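Local coordinates for protein oligoribonuclease (PDB 6A4E) that probably degrades very short RNA fragments to nucleotides as an exonuclease of the RNase H clan, here with linked uridines bound, at residues 13-18 and 110-115; 22-27 and 48-53; 28-33 and 87-92. The protein carries 1 engineered substitution. All coordinates share one frame; numbering follows the deposited sequence.

The three contacts share one sheet and lie at growing distance from the RNA. Contact 1 (13-18 with 110-115) touches both uridines, whereas the nearest atom of contact 2 (22-27 with 48-53) lies about 6 Å from the nucleic acid and that of contact 3 (28-33 with 87-92) about 10 Å. Contacts 2 and 3 divide strand 25-33, the antiparallel neighbour of strand 8-15, and their centres are 19 Å apart. Contact 1 meets contact 2, 12 Å away between centres, through Glu-14 O and Leu-26 N, 2.7 Å apart and probably hydrogen-bonded. It meets contact 3, at 16 Å, through Leu-13 CD1 packed 3.6 Å from Ile-28 CG2.

Contact 1. Residues 13-18 and 110-115; sequences LEMTGL and GQDRRF. With nucleotides of chain C.
Met-15 lies across one face of the Phe-115 ring, its CG 3.5 Å from the ring centroid and almost on the ring normal, a CH-pi contact. Bends at chi2 (78°) and chi3 (136°) carry the terminal methyl past the rim on the CD1 side, CE 3.5 Å from Phe-115 CD1; the sulfur, placed obliquely, adds a Met-aromatic contact. Its other neighbour is the ribose of U2 of chain C. Beside this pair, Leu-13 CD2 rests against Phe-115 CB, and Leu-13 N donates to Asp-112 OD2 at 2.9 Å, meeting the carboxylate oxygen nearly end-on. Gln-111 reaches the loop after the strand: NE2 donates to Leu-18 O at 2.9 Å, with the acceptor in the amide plane, while OE1 takes Arg-114 NH1, so both ends of the amide are held. Leu-18 CD2 lies 3.5 Å from C2 of U1 of chain C. Glu-14 OE1 accepts the O3' hydroxyl of U2 of chain C at 2.7 Å, and Met-15 N donates to the same O3'. Strand acids at Asp-12 and Glu-14 with Asp-112 on a facing helix are consistent with the acidic site of DEDD exonucleases.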
# COMPACT_ATOMS: atom_id res chain seq x y z
N LEU A 13 12.17 4.46 3.99
CA LEU A 13 12.36 4.70 5.42
C LEU A 13 13.09 3.48 5.98
O LEU A 13 12.97 2.38 5.43
CB LEU A 13 11.01 4.90 6.12
CG LEU A 13 10.55 6.32 6.51
CD1 LEU A 13 10.66 7.28 5.35
CD2 LEU A 13 9.12 6.31 7.05
N GLU A 14 13.88 3.68 7.03
CA GLU A 14 14.35 2.55 7.82
C GLU A 14 13.83 2.75 9.24
O GLU A 14 13.79 3.89 9.72
CB GLU A 14 15.87 2.42 7.79
CG GLU A 14 16.45 2.16 6.39
CD GLU A 14 15.86 0.92 5.72
OE1 GLU A 14 15.64 -0.10 6.41
OE2 GLU A 14 15.59 0.97 4.50
N MET A 15 13.40 1.66 9.88
CA MET A 15 12.71 1.73 11.16
C MET A 15 13.36 0.78 12.15
O MET A 15 14.27 0.03 11.78
CB MET A 15 11.22 1.39 10.98
CG MET A 15 10.52 2.20 9.89
SD MET A 15 10.86 1.62 8.18
CE MET A 15 9.17 1.73 7.59
N THR A 16 12.89 0.79 13.40
CA THR A 16 13.47 -0.08 14.43
C THR A 16 12.77 -1.43 14.40
O THR A 16 13.18 -2.38 15.08
CB THR A 16 13.37 0.54 15.85
OG1 THR A 16 11.99 0.71 16.21
CG2 THR A 16 14.11 1.90 15.91
N GLY A 17 11.72 -1.51 13.60
CA GLY A 17 10.95 -2.73 13.43
C GLY A 17 9.77 -2.51 12.50
O GLY A 17 9.76 -1.59 11.67
N LEU A 18 8.75 -3.35 12.67
CA LEU A 18 7.65 -3.44 11.72
C LEU A 18 6.36 -2.81 12.22
O LEU A 18 5.42 -2.65 11.45
CB LEU A 18 7.38 -4.90 11.36
CG LEU A 18 8.34 -5.64 10.42
CD1 LEU A 18 7.88 -7.08 10.26
CD2 LEU A 18 8.42 -4.96 9.04
N GLY A 110 3.45 1.03 1.34
CA GLY A 110 2.39 1.15 2.34
C GLY A 110 2.87 0.94 3.77
O GLY A 110 2.33 1.52 4.73
N GLN A 111 3.88 0.10 3.93
CA GLN A 111 4.52 -0.06 5.22
C GLN A 111 5.15 1.27 5.66
O GLN A 111 4.89 1.74 6.76
CB GLN A 111 5.56 -1.17 5.17
CG GLN A 111 6.39 -1.28 6.46
CD GLN A 111 5.60 -1.82 7.65
OE1 GLN A 111 4.41 -2.16 7.55
NE2 GLN A 111 6.28 -1.91 8.79
N ASP A 112 5.95 1.87 4.78
CA ASP A 112 6.56 3.18 5.08
C ASP A 112 5.51 4.23 5.41
O ASP A 112 5.64 5.01 6.37
CB ASP A 112 7.40 3.68 3.90
CG ASP A 112 8.50 2.73 3.52
OD1 ASP A 112 8.20 1.59 3.15
OD2 ASP A 112 9.68 3.13 3.57
N ARG A 113 4.45 4.22 4.61
CA ARG A 113 3.37 5.17 4.78
C ARG A 113 2.74 5.11 6.19
O ARG A 113 2.34 6.14 6.74
CB ARG A 113 2.31 4.93 3.69
CG ARG A 113 1.14 5.88 3.72
CD ARG A 113 0.36 5.84 2.41
NE ARG A 113 -0.09 7.19 2.08
CZ ARG A 113 0.02 7.78 0.90
NH1 ARG A 113 0.54 7.13 -0.13
NH2 ARG A 113 -0.40 9.03 0.75
N ARG A 114 2.67 3.92 6.79
CA ARG A 114 2.19 3.81 8.17
C ARG A 114 3.02 4.64 9.14
O ARG A 114 2.49 5.22 10.08
CB ARG A 114 2.21 2.37 8.66
CG ARG A 114 1.42 1.41 7.80
CD ARG A 114 1.77 -0.01 8.19
NE ARG A 114 1.21 -0.37 9.49
CZ ARG A 114 1.48 -1.51 10.13
NH1 ARG A 114 2.32 -2.40 9.60
NH2 ARG A 114 0.91 -1.77 11.30
N PHE A 115 4.33 4.68 8.89
CA PHE A 115 5.23 5.40 9.78
C PHE A 115 5.13 6.88 9.52
O PHE A 115 5.27 7.70 10.44
CB PHE A 115 6.68 4.90 9.61
CG PHE A 115 6.96 3.63 10.35
CD1 PHE A 115 6.58 2.41 9.82
CD2 PHE A 115 7.59 3.65 11.60
CE1 PHE A 115 6.83 1.23 10.51
CE2 PHE A 115 7.84 2.47 12.29
CZ PHE A 115 7.46 1.27 11.75
P U C 2 13.18 -2.66 3.73
OP1 U C 2 13.76 -1.44 3.07
OP2 U C 2 13.74 -4.01 3.42
O5' U C 2 13.25 -2.46 5.31
C5' U C 2 12.44 -1.48 5.96
C4' U C 2 12.26 -1.77 7.44
O4' U C 2 11.37 -2.89 7.63
C3' U C 2 13.51 -2.15 8.21
O3' U C 2 14.32 -1.04 8.53
C2' U C 2 12.92 -2.86 9.44
O2' U C 2 12.47 -1.94 10.41
C1' U C 2 11.71 -3.57 8.83
N1 U C 2 11.97 -5.00 8.54
C2 U C 2 12.02 -5.88 9.62
O2 U C 2 11.87 -5.53 10.78
N3 U C 2 12.25 -7.19 9.28
C4 U C 2 12.44 -7.69 8.00
O4 U C 2 12.65 -8.90 7.85
C5 U C 2 12.37 -6.71 6.95
C6 U C 2 12.14 -5.43 7.24
P U C 1 9.62 -6.12 -0.82
OP1 U C 1 8.22 -6.04 -1.26
OP2 U C 1 10.06 -7.40 -0.23
O5' U C 1 9.80 -4.95 0.23
C5' U C 1 10.57 -5.10 1.42
C4' U C 1 9.96 -4.27 2.51
O4' U C 1 8.87 -5.01 3.09
C3' U C 1 10.85 -3.91 3.69
O3' U C 1 11.60 -2.73 3.43
C2' U C 1 9.85 -3.75 4.85
O2' U C 1 9.32 -2.43 4.90
C1' U C 1 8.71 -4.69 4.45
N1 U C 1 8.64 -5.95 5.22
C2 U C 1 7.46 -6.14 5.91
O2 U C 1 6.56 -5.31 5.89
N3 U C 1 7.37 -7.33 6.60
C4 U C 1 8.33 -8.32 6.65
O4 U C 1 8.11 -9.34 7.31
C5 U C 1 9.53 -8.06 5.90
C6 U C 1 9.64 -6.91 5.21
O HOH W 1 8.75 -1.41 8.69

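Contact 2. Residues 22-27 and 48-53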
# COMPACT_ATOMS: atom_id res chain seq x y z
N GLU A 22 4.90 0.53 18.34
CA GLU A 22 6.10 0.59 19.17
C GLU A 22 7.39 1.10 18.49
O GLU A 22 8.29 1.59 19.16
CB GLU A 22 6.35 -0.81 19.79
CG GLU A 22 5.32 -1.23 20.86
CD GLU A 22 5.35 -0.35 22.13
OE1 GLU A 22 4.28 0.16 22.54
OE2 GLU A 22 6.44 -0.18 22.73
N ASP A 23 7.50 1.00 17.16
CA ASP A 23 8.76 1.32 16.47
C ASP A 23 8.82 2.75 15.90
O ASP A 23 7.79 3.39 15.67
CB ASP A 23 9.00 0.30 15.36
CG ASP A 23 9.25 -1.09 15.90
OD1 ASP A 23 10.08 -1.21 16.83
OD2 ASP A 23 8.60 -2.05 15.42
N VAL A 24 10.05 3.24 15.70
CA VAL A 24 10.28 4.61 15.27
C VAL A 24 11.17 4.63 14.02
O VAL A 24 11.70 3.59 13.60
CB VAL A 24 10.96 5.47 16.40
CG1 VAL A 24 10.05 5.60 17.59
CG2 VAL A 24 12.31 4.88 16.83
N ILE A 25 11.31 5.81 13.43
CA ILE A 25 12.04 5.99 12.18
C ILE A 25 13.51 6.25 12.46
O ILE A 25 13.85 7.07 13.30
CB ILE A 25 11.46 7.17 11.36
CG1 ILE A 25 10.03 6.90 10.92
CG2 ILE A 25 12.36 7.53 10.17
CD1 ILE A 25 9.29 8.14 10.54
N LEU A 26 14.37 5.56 11.70
CA LEU A 26 15.81 5.73 11.79
C LEU A 26 16.37 6.45 10.58
O LEU A 26 17.42 7.09 10.67
CB LEU A 26 16.49 4.37 11.91
CG LEU A 26 16.04 3.47 13.05
CD1 LEU A 26 16.77 2.13 12.97
CD2 LEU A 26 16.32 4.18 14.36
N GLU A 27 15.72 6.31 9.43
CA GLU A 27 16.30 6.87 8.22
C GLU A 27 15.25 7.26 7.19
O GLU A 27 14.22 6.61 7.07
CB GLU A 27 17.28 5.88 7.60
CG GLU A 27 18.30 6.53 6.69
CD GLU A 27 19.18 5.52 5.97
OE1 GLU A 27 18.82 4.31 5.94
OE2 GLU A 27 20.23 5.93 5.42
N ILE A 48 18.26 9.52 11.70
CA ILE A 48 17.53 10.18 12.78
C ILE A 48 18.18 9.89 14.12
O ILE A 48 18.36 8.71 14.50
CB ILE A 48 16.04 9.76 12.82
CG1 ILE A 48 15.34 10.10 11.50
CG2 ILE A 48 15.33 10.45 13.94
CD1 ILE A 48 15.47 11.53 11.11
N SER A 49 18.52 10.96 14.85
CA SER A 49 19.05 10.82 16.20
C SER A 49 18.08 10.04 17.07
O SER A 49 16.91 10.41 17.22
CB SER A 49 19.33 12.19 16.84
OG SER A 49 19.77 12.05 18.19
N GLN A 50 18.58 8.94 17.65
CA GLN A 50 17.81 8.08 18.53
C GLN A 50 18.72 7.68 19.71
O GLN A 50 19.94 7.60 19.55
CB GLN A 50 17.32 6.85 17.76
CG GLN A 50 15.92 6.38 18.13
CD GLN A 50 14.82 7.34 17.72
OE1 GLN A 50 14.03 7.80 18.56
NE2 GLN A 50 14.73 7.64 16.42
N THR A 51 18.15 7.48 20.90
CA THR A 51 18.97 7.16 22.08
C THR A 51 19.44 5.71 22.03
O THR A 51 18.87 4.88 21.31
CB THR A 51 18.20 7.42 23.40
OG1 THR A 51 17.17 6.43 23.59
CG2 THR A 51 17.56 8.79 23.38
N ASP A 52 20.49 5.39 22.79
CA ASP A 52 21.15 4.09 22.66
C ASP A 52 20.26 2.93 23.04
O ASP A 52 20.37 1.85 22.47
CB ASP A 52 22.43 4.05 23.50
CG ASP A 52 23.55 4.85 22.87
OD1 ASP A 52 23.52 5.05 21.63
OD2 ASP A 52 24.47 5.29 23.59
N ASP A 53 19.36 3.14 23.99
CA ASP A 53 18.49 2.05 24.38
C ASP A 53 17.43 1.73 23.32
O ASP A 53 16.91 0.61 23.29
CB ASP A 53 17.83 2.37 25.71
CG ASP A 53 17.55 3.84 25.84
OD1 ASP A 53 18.44 4.56 26.35
OD2 ASP A 53 16.45 4.26 25.40
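A classic beta bulge, in which Leu-26 and Glu-27 both face Glu-14 of the adjoining strand, marks the start of strand 25-33, and here Leu-26 meets Ile-48. The case illustrates how the end of a strand pair passes into a loop: one straight backbone bond, then side chains only. Ile-48 N donates to Leu-26 O at 2.8 Å with an angle of 171°, although the donor stands above the carbonyl plane. The isoleucine side chain lies against the neighbouring peptide, its CB 3.5 Å from Ile-25 O, and its CG1 branch is 4.2 Å from Ile-25 CG2.

Further along, Val-24 and Gln-50 approach from opposite directions. The valine methyl CG2 sits above the flat amide, 3.6 Å from Gln-50 CD and scarcely farther from the oxygen and nitrogen at its two sides. A bend at chi2 (69°) swings the glutamine amide across to it. Gln-50 NE2 also comes within 3.3 Å of Ile-25 O, but at an angle too poor for a hydrogen bond, so toward segment 22-27 the amide acts by packing. With a serine in place of Gln-50, Val-24 CG2 would probably lose the surface it rests on, and a gap would open beside Ile-25 O.

The contact lies between two helices: Ile-25 packs on Phe-115 and Tyr-119 of helix 109-119, whereas Leu-26 rests on Leu-71 and Cys-75 of helix 71-77. That second helix also supplies Arg-74, which forms a salt bridge with Glu-27, and Arg-76, which forms one with Asp-52, tying both segments to it.

Contact 3. Residues 28-33 and 87-92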
# COMPACT_ATOMS: atom_id res chain seq x y z
N ILE A 28 15.53 8.33 6.44
CA ILE A 28 14.66 8.83 5.38
C ILE A 28 15.50 9.26 4.20
O ILE A 28 16.44 10.04 4.38
CB ILE A 28 13.81 10.09 5.80
CG1 ILE A 28 13.35 10.02 7.25
CG2 ILE A 28 12.61 10.27 4.86
CD1 ILE A 28 12.56 11.25 7.67
N ALA A 29 15.16 8.78 3.00
CA ALA A 29 15.69 9.33 1.76
C ALA A 29 14.57 9.57 0.76
O ALA A 29 13.60 8.82 0.74
CB ALA A 29 16.74 8.42 1.17
N ILE A 30 14.74 10.61 -0.06
CA ILE A 30 13.75 11.00 -1.07
C ILE A 30 14.42 11.22 -2.41
O ILE A 30 15.44 11.93 -2.50
CB ILE A 30 13.00 12.32 -0.70
CG1 ILE A 30 12.51 12.30 0.75
CG2 ILE A 30 11.85 12.58 -1.66
CD1 ILE A 30 12.07 13.65 1.23
N ILE A 31 13.86 10.62 -3.46
CA ILE A 31 14.23 10.97 -4.83
C ILE A 31 13.00 11.37 -5.63
O ILE A 31 11.94 10.72 -5.55
CB ILE A 31 14.95 9.81 -5.54
CG1 ILE A 31 16.32 9.58 -4.93
CG2 ILE A 31 15.15 10.14 -7.02
CD1 ILE A 31 17.01 8.32 -5.39
N ILE A 32 13.14 12.45 -6.39
CA ILE A 32 12.15 12.87 -7.37
C ILE A 32 12.55 12.36 -8.75
O ILE A 32 13.67 12.60 -9.20
CB ILE A 32 12.01 14.42 -7.43
CG1 ILE A 32 11.93 15.03 -6.02
CG2 ILE A 32 10.83 14.84 -8.33
CD1 ILE A 32 10.68 14.69 -5.29
N THR A 33 11.65 11.64 -9.42
CA THR A 33 11.83 11.36 -10.85
C THR A 33 10.76 12.09 -11.67
O THR A 33 9.73 12.50 -11.12
CB THR A 33 11.75 9.85 -11.16
OG1 THR A 33 10.39 9.40 -11.05
CG2 THR A 33 12.63 9.03 -10.23
N LYS A 87 10.52 18.73 8.45
CA LYS A 87 10.50 20.04 7.80
C LYS A 87 11.30 20.06 6.49
O LYS A 87 10.78 20.47 5.43
CB LYS A 87 11.04 21.12 8.73
CG LYS A 87 10.06 21.45 9.85
CD LYS A 87 10.42 22.76 10.54
CE LYS A 87 9.45 23.07 11.68
NZ LYS A 87 8.04 23.20 11.18
N GLU A 88 12.55 19.63 6.56
CA GLU A 88 13.41 19.62 5.39
C GLU A 88 12.81 18.78 4.27
O GLU A 88 12.82 19.19 3.12
CB GLU A 88 14.79 19.09 5.76
CG GLU A 88 15.55 19.99 6.72
CD GLU A 88 16.19 21.17 6.01
OE1 GLU A 88 16.97 20.92 5.05
OE2 GLU A 88 15.91 22.33 6.39
N SER A 89 12.27 17.62 4.60
CA SER A 89 11.76 16.71 3.60
C SER A 89 10.56 17.33 2.88
O SER A 89 10.40 17.18 1.66
CB SER A 89 11.37 15.38 4.25
OG SER A 89 12.49 14.80 4.91
N LEU A 90 9.75 18.03 3.66
CA LEU A 90 8.51 18.60 3.17
C LEU A 90 8.82 19.77 2.26
O LEU A 90 8.20 19.94 1.20
CB LEU A 90 7.62 19.02 4.34
CG LEU A 90 6.38 19.86 4.09
CD1 LEU A 90 5.46 19.22 3.05
CD2 LEU A 90 5.66 19.99 5.41
N ALA A 91 9.80 20.56 2.67
CA ALA A 91 10.26 21.70 1.87
C ALA A 91 10.91 21.29 0.54
O ALA A 91 10.83 22.01 -0.45
CB ALA A 91 11.23 22.55 2.67
N PHE A 92 11.57 20.14 0.54
CA PHE A 92 12.27 19.66 -0.64
C PHE A 92 11.26 19.17 -1.65
O PHE A 92 11.28 19.52 -2.82
CB PHE A 92 13.24 18.53 -0.26
CG PHE A 92 13.74 17.73 -1.44
CD1 PHE A 92 14.70 18.26 -2.29
CD2 PHE A 92 13.26 16.45 -1.69
CE1 PHE A 92 15.17 17.53 -3.37
CE2 PHE A 92 13.72 15.72 -2.77
CZ PHE A 92 14.68 16.26 -3.61
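The helical turn that presents Ser-89 and Phe-92 to Ile-30 is held by Lys-87 O, which takes two amides: Ala-91 N at 2.9 Å and, more weakly, Leu-90 N. It is part of helix 82-94, packed on the central sheet of an RNase H-like alpha/beta fold, and it shows a general rule of such folds, that alternate residues of an inner strand serve opposite faces of the sheet. Strand 28-33 and the helical segment run almost parallel, 4° apart in direction, with their axes 10.1 Å from each other. At that separation the backbones do not meet, and no hydrogen bond crosses the contact; side chains fill the interval.

Ile-28, Ile-30 and Ile-32 point toward the helix. Ala-29 and Ile-31 turn the other way, onto Ala-160 and Ile-164 of helix 160-177, so the strand is sandwiched between two helical layers. On the near side Ile-30 CD1 ends 3.6 Å from Ser-89 CB, where a small residue lets the longer branch of Ile-30 come close to the helix. The strand side chains facing it are isoleucines, and the serine hydroxyl bonds back to Ala-85 O one turn earlier.

Phe-92 does the rest. With CG anti to the backbone N (chi1 165°), its ring extends from the helix over the strand, sliding past Ile-30 and Ile-32 in the opposite direction. Trp-96 meets the same ring with its plane inclined by about 55°. The ring touches the isoleucines through one corner: CE2 lies 3.8 Å from Ile-30 CG2, which sits at the ring edge in its plane, and equally 3.8 Å from Ile-32 CG1, which approaches obliquely.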